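Local coordinates for protein peptide chain release factor subunit 1 (Aeropyrum pernix, PDB 3AGK) that probably directs the termination of protein synthesis in response to the stop codons UAA, UAG and UGA, working beside a GTP-binding partner subunit, at residues Leu35-Met49 with Leu82-Phe96. Residues are numbered along the deposited sequence; the frame is centred on the assembly and turned at random.
Sequences LSLYIPPGRPLSDVM and LQMLTSTPPNGLVLF
Leu37 and Leu95 form one hydrogen-bonded pair of an antiparallel ladder, and Ile39 and Leu93 the next; their backbone N and O atoms exchange four hydrogen bonds, the straightest from Ile39 N to Leu93 O (2.8 Å, 169° at the hydrogen). All four side chains leave on the sheet face that meets the helices. From Ile39, CB rests near Leu93 O; CG2, anti to the backbone N, meets Thr88 CG2; CG1, beside that N (chi1 -52°), runs on extended to CD1, which meets Leu82 CD2 tip to tip at 3.9 Å and touches Leu93 CD1 alongside. Leu45, in the first turn of helix 45-58, closes this layer: CG and CD2 lie against Thr88 CG2 (3.5 Å from CD2), whereas CD1 packs on Leu85 CB and the Ser87-Thr88 peptide. Farther along the helix, Val48 CG1 meets Leu82 CD1 at about a right angle, and the bent Met49 chain slides past Leu82 to bring CE to 3.5 Å from Gln83 OE1. Thr88 OG1 hydrogen-bonds forward to the carbonyl of the next residue, Pro89 O (2.9 Å), which also accepts Gly92 N across the type I turn Pro89-Gly92. On the other face, Val94 CB sits 4.2 Å above the Tyr38 ring plane, offset toward its rim, while Ser36 OG and Tyr38 OH approach the edge of the Phe96 ring. Ser36 OG is hydrogen-bonded to Ile129 N and Tyr38 OH to Ile129 O, while Phe132 meets the Tyr38 ring and Phe128 the Phe96 ring. Strands 34-39 and 93-98 are the central pair of a four-stranded antiparallel sheet, flanked by strands 121-125 and 107-111, with helices against the leucine-rich face, in the alpha/beta first domain of the eRF1 family.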
loop_
_atom_site.group_PDB
_atom_site.type_symbol
_atom_site.label_atom_id
_atom_site.label_comp_id
_atom_site.label_asym_id
_atom_site.label_seq_id
_atom_site.Cartn_x
_atom_site.Cartn_y
_atom_site.Cartn_z
ATOM N N LEU A 35 -0.307 8.237 21.544
ATOM C CA LEU A 35 1.001 7.654 21.836
ATOM C C LEU A 35 1.327 6.419 21.001
ATOM O O LEU A 35 0.512 5.507 20.871
ATOM C CB LEU A 35 1.077 7.300 23.323
ATOM C CG LEU A 35 2.283 6.518 23.844
ATOM C CD1 LEU A 35 3.550 7.026 23.194
ATOM C CD2 LEU A 35 2.387 6.667 25.358
ATOM N N SER A 36 2.533 6.403 20.445
ATOM C CA SER A 36 3.046 5.235 19.743
ATOM C C SER A 36 4.371 4.818 20.394
ATOM O O SER A 36 5.261 5.647 20.566
ATOM C CB SER A 36 3.259 5.562 18.257
ATOM O OG SER A 36 2.054 5.985 17.642
ATOM N N LEU A 37 4.508 3.545 20.755
ATOM C CA LEU A 37 5.699 3.089 21.473
ATOM C C LEU A 37 6.163 1.676 21.074
ATOM O O LEU A 37 5.443 0.699 21.270
ATOM C CB LEU A 37 5.438 3.150 22.975
ATOM C CG LEU A 37 6.473 2.516 23.890
ATOM C CD1 LEU A 37 7.731 3.371 23.899
ATOM C CD2 LEU A 37 5.907 2.406 25.278
ATOM N N TYR A 38 7.371 1.579 20.525
ATOM C CA TYR A 38 7.932 0.308 20.067
ATOM C C TYR A 38 9.167 -0.051 20.888
ATOM O O TYR A 38 10.098 0.746 20.996
ATOM C CB TYR A 38 8.380 0.419 18.613
ATOM C CG TYR A 38 7.300 0.584 17.567
ATOM C CD1 TYR A 38 6.585 1.773 17.442
ATOM C CD2 TYR A 38 7.045 -0.429 16.651
ATOM C CE1 TYR A 38 5.609 1.922 16.451
ATOM C CE2 TYR A 38 6.083 -0.290 15.664
ATOM C CZ TYR A 38 5.364 0.881 15.564
ATOM O OH TYR A 38 4.412 0.998 14.569
ATOM N N ILE A 39 9.199 -1.252 21.444
ATOM C CA ILE A 39 10.301 -1.657 22.311
ATOM C C ILE A 39 10.998 -2.926 21.830
ATOM O O ILE A 39 10.412 -4.002 21.843
ATOM C CB ILE A 39 9.807 -1.898 23.736
ATOM C CG1 ILE A 39 9.006 -0.680 24.238
ATOM C CG2 ILE A 39 10.985 -2.262 24.650
ATOM C CD1 ILE A 39 8.244 -0.945 25.539
ATOM N N PRO A 40 12.259 -2.804 21.403
ATOM C CA PRO A 40 12.993 -3.977 20.912
ATOM C C PRO A 40 13.272 -4.980 22.025
ATOM O O PRO A 40 13.227 -4.633 23.203
ATOM C CB PRO A 40 14.315 -3.377 20.418
ATOM C CG PRO A 40 14.012 -1.937 20.169
ATOM C CD PRO A 40 13.022 -1.558 21.223
ATOM N N PRO A 41 13.574 -6.227 21.656
ATOM C CA PRO A 41 13.882 -7.233 22.679
ATOM C C PRO A 41 15.145 -6.857 23.465
ATOM O O PRO A 41 15.224 -7.088 24.665
ATOM C CB PRO A 41 14.103 -8.512 21.865
ATOM C CG PRO A 41 13.471 -8.245 20.529
ATOM C CD PRO A 41 13.606 -6.779 20.292
ATOM N N GLY A 42 16.119 -6.259 22.800
ATOM C CA GLY A 42 17.317 -5.832 23.498
ATOM C C GLY A 42 17.109 -4.785 24.588
ATOM O O GLY A 42 18.021 -4.518 25.370
ATOM N N ARG A 43 15.914 -4.206 24.660
ATOM C CA ARG A 43 15.693 -3.027 25.495
ATOM C C ARG A 43 14.954 -3.271 26.820
ATOM O O ARG A 43 13.737 -3.458 26.836
ATOM C CB ARG A 43 14.958 -1.966 24.677
ATOM C CG ARG A 43 14.717 -0.657 25.432
ATOM C CD ARG A 43 16.036 -0.053 25.895
ATOM N NE ARG A 43 16.990 0.024 24.797
ATOM C CZ ARG A 43 18.294 0.197 24.953
ATOM N NH1 ARG A 43 18.810 0.301 26.173
ATOM N NH2 ARG A 43 19.081 0.265 23.887
ATOM N N PRO A 44 15.684 -3.215 27.945
ATOM C CA PRO A 44 15.115 -3.412 29.289
ATOM C C PRO A 44 13.970 -2.451 29.611
ATOM O O PRO A 44 14.091 -1.234 29.417
ATOM C CB PRO A 44 16.295 -3.120 30.221
ATOM C CG PRO A 44 17.520 -3.254 29.372
ATOM C CD PRO A 44 17.116 -2.876 27.986
ATOM N N LEU A 45 12.873 -2.989 30.130
ATOM C CA LEU A 45 11.682 -2.191 30.380
ATOM C C LEU A 45 11.919 -1.106 31.432
ATOM O O LEU A 45 11.213 -0.095 31.469
ATOM C CB LEU A 45 10.499 -3.085 30.774
ATOM C CG LEU A 45 9.998 -4.101 29.737
ATOM C CD1 LEU A 45 8.851 -4.963 30.293
ATOM C CD2 LEU A 45 9.576 -3.422 28.445
ATOM N N SER A 46 12.917 -1.297 32.285
ATOM C CA SER A 46 13.221 -0.274 33.271
ATOM C C SER A 46 13.759 0.993 32.578
ATOM O O SER A 46 13.523 2.110 33.047
ATOM C CB SER A 46 14.212 -0.795 34.300
ATOM O OG SER A 46 15.462 -1.042 33.693
ATOM N N ASP A 47 14.466 0.799 31.460
ATOM C CA ASP A 47 14.949 1.897 30.606
ATOM C C ASP A 47 13.778 2.665 29.999
ATOM O O ASP A 47 13.732 3.905 30.028
ATOM C CB ASP A 47 15.817 1.355 29.466
ATOM C CG ASP A 47 17.178 0.867 29.940
ATOM O OD1 ASP A 47 17.452 0.933 31.159
ATOM O OD2 ASP A 47 17.974 0.420 29.084
ATOM N N VAL A 48 12.825 1.912 29.453
ATOM C CA VAL A 48 11.637 2.505 28.853
ATOM C C VAL A 48 10.842 3.260 29.914
ATOM O O VAL A 48 10.369 4.370 29.679
ATOM C CB VAL A 48 10.748 1.431 28.200
ATOM C CG1 VAL A 48 9.604 2.087 27.437
ATOM C CG2 VAL A 48 11.595 0.530 27.273
ATOM N N MET A 49 10.717 2.643 31.084
ATOM C CA MET A 49 10.010 3.212 32.223
ATOM C C MET A 49 10.571 4.587 32.630
ATOM O O MET A 49 9.819 5.537 32.850
ATOM C CB MET A 49 10.104 2.215 33.384
ATOM C CG MET A 49 8.867 2.093 34.247
ATOM S SD MET A 49 7.299 1.840 33.384
ATOM C CE MET A 49 6.274 2.714 34.558
ATOM N N LEU A 82 3.194 -1.579 31.204
ATOM C CA LEU A 82 4.552 -2.118 31.267
ATOM C C LEU A 82 4.856 -2.713 32.632
ATOM O O LEU A 82 5.637 -3.650 32.758
ATOM C CB LEU A 82 5.600 -1.046 30.933
ATOM C CG LEU A 82 5.637 -0.477 29.516
ATOM C CD1 LEU A 82 6.799 0.493 29.372
ATOM C CD2 LEU A 82 5.743 -1.584 28.494
ATOM N N GLN A 83 4.248 -2.154 33.667
ATOM C CA GLN A 83 4.498 -2.678 34.994
ATOM C C GLN A 83 3.748 -3.992 35.205
ATOM O O GLN A 83 3.853 -4.605 36.261
ATOM C CB GLN A 83 4.217 -1.622 36.072
ATOM C CG GLN A 83 5.246 -0.481 35.991
ATOM C CD GLN A 83 5.177 0.519 37.134
ATOM O OE1 GLN A 83 4.325 1.416 37.148
ATOM N NE2 GLN A 83 6.104 0.393 38.083
ATOM N N MET A 84 3.028 -4.432 34.174
ATOM C CA MET A 84 2.383 -5.753 34.178
ATOM C C MET A 84 3.343 -6.844 33.746
ATOM O O MET A 84 3.058 -8.023 33.908
ATOM C CB MET A 84 1.200 -5.792 33.211
ATOM C CG MET A 84 -0.132 -5.443 33.805
ATOM S SD MET A 84 -1.370 -5.299 32.501
ATOM C CE MET A 84 -2.664 -4.450 33.399
ATOM N N LEU A 85 4.470 -6.447 33.167
ATOM C CA LEU A 85 5.385 -7.407 32.583
ATOM C C LEU A 85 6.687 -7.433 33.351
ATOM O O LEU A 85 6.993 -6.518 34.116
ATOM C CB LEU A 85 5.669 -7.043 31.130
ATOM C CG LEU A 85 4.527 -6.467 30.300
ATOM C CD1 LEU A 85 5.038 -6.032 28.944
ATOM C CD2 LEU A 85 3.370 -7.463 30.154
ATOM N N THR A 86 7.462 -8.486 33.136
ATOM C CA THR A 86 8.776 -8.570 33.744
ATOM C C THR A 86 9.849 -8.206 32.727
ATOM O O THR A 86 10.787 -7.468 33.037
ATOM C CB THR A 86 9.033 -9.956 34.326
ATOM O OG1 THR A 86 8.375 -10.932 33.512
ATOM C CG2 THR A 86 8.471 -10.030 35.738
ATOM N N SER A 87 9.699 -8.706 31.507
ATOM C CA SER A 87 10.646 -8.386 30.448
ATOM C C SER A 87 9.929 -8.377 29.115
ATOM O O SER A 87 8.887 -9.017 28.963
ATOM C CB SER A 87 11.765 -9.419 30.403
ATOM O OG SER A 87 11.306 -10.603 29.774
ATOM N N THR A 88 10.493 -7.659 28.149
ATOM C CA THR A 88 9.899 -7.578 26.822
ATOM C C THR A 88 9.845 -8.984 26.203
ATOM O O THR A 88 10.744 -9.792 26.438
ATOM C CB THR A 88 10.686 -6.608 25.912
ATOM O OG1 THR A 88 11.451 -7.354 24.964
ATOM C CG2 THR A 88 11.631 -5.717 26.742
ATOM N N PRO A 89 8.774 -9.296 25.443
ATOM C CA PRO A 89 8.706 -10.575 24.731
ATOM C C PRO A 89 9.862 -10.689 23.749
ATOM O O PRO A 89 10.630 -9.735 23.575
ATOM C CB PRO A 89 7.380 -10.491 23.962
ATOM C CG PRO A 89 6.597 -9.473 24.656
ATOM C CD PRO A 89 7.561 -8.491 25.234
ATOM N N PRO A 90 9.985 -11.844 23.095
ATOM C CA PRO A 90 11.140 -12.089 22.225
ATOM C C PRO A 90 11.098 -11.251 20.957
ATOM O O PRO A 90 12.155 -10.982 20.378
ATOM C CB PRO A 90 11.009 -13.575 21.877
ATOM C CG PRO A 90 10.025 -14.131 22.900
ATOM C CD PRO A 90 9.099 -13.016 23.188
ATOM N N ASN A 91 9.903 -10.847 20.532
ATOM C CA ASN A 91 9.772 -10.022 19.337
ATOM C C ASN A 91 9.561 -8.556 19.681
ATOM O O ASN A 91 9.264 -7.746 18.802
ATOM C CB ASN A 91 8.614 -10.498 18.468
ATOM C CG ASN A 91 8.971 -11.705 17.632
ATOM O OD1 ASN A 91 10.105 -12.178 17.659
ATOM N ND2 ASN A 91 8.000 -12.207 16.877
ATOM N N GLY A 92 9.699 -8.229 20.965
ATOM C CA GLY A 92 9.461 -6.879 21.448
ATOM C C GLY A 92 8.000 -6.597 21.768
ATOM O O GLY A 92 7.147 -7.501 21.745
ATOM N N LEU A 93 7.720 -5.330 22.072
ATOM C CA LEU A 93 6.379 -4.854 22.399
ATOM C C LEU A 93 6.039 -3.644 21.552
ATOM O O LEU A 93 6.929 -2.874 21.188
ATOM C CB LEU A 93 6.337 -4.395 23.849
ATOM C CG LEU A 93 5.999 -5.309 25.007
ATOM C CD1 LEU A 93 6.113 -4.487 26.275
ATOM C CD2 LEU A 93 4.590 -5.849 24.838
ATOM N N VAL A 94 4.758 -3.450 21.254
ATOM C CA VAL A 94 4.309 -2.155 20.750
ATOM C C VAL A 94 3.017 -1.715 21.449
ATOM O O VAL A 94 2.113 -2.526 21.688
ATOM C CB VAL A 94 4.160 -2.103 19.203
ATOM C CG1 VAL A 94 4.994 -3.182 18.519
ATOM C CG2 VAL A 94 2.719 -2.208 18.803
ATOM N N LEU A 95 2.952 -0.433 21.795
ATOM C CA LEU A 95 1.777 0.144 22.440
ATOM C C LEU A 95 1.233 1.338 21.675
ATOM O O LEU A 95 2.001 2.175 21.223
ATOM C CB LEU A 95 2.104 0.595 23.870
ATOM C CG LEU A 95 2.209 -0.484 24.955
ATOM C CD1 LEU A 95 3.586 -1.144 24.918
ATOM C CD2 LEU A 95 1.916 0.080 26.341
ATOM N N PHE A 96 -0.090 1.417 21.541
ATOM C CA PHE A 96 -0.753 2.646 21.094
ATOM C C PHE A 96 -1.828 3.022 22.125
ATOM O O PHE A 96 -2.633 2.182 22.513
ATOM C CB PHE A 96 -1.385 2.449 19.718
ATOM C CG PHE A 96 -0.414 2.000 18.649
ATOM C CD1 PHE A 96 -0.287 0.658 18.320
ATOM C CD2 PHE A 96 0.363 2.925 17.961
ATOM C CE1 PHE A 96 0.605 0.247 17.331
ATOM C CE2 PHE A 96 1.249 2.521 16.972
ATOM C CZ PHE A 96 1.367 1.175 16.660
#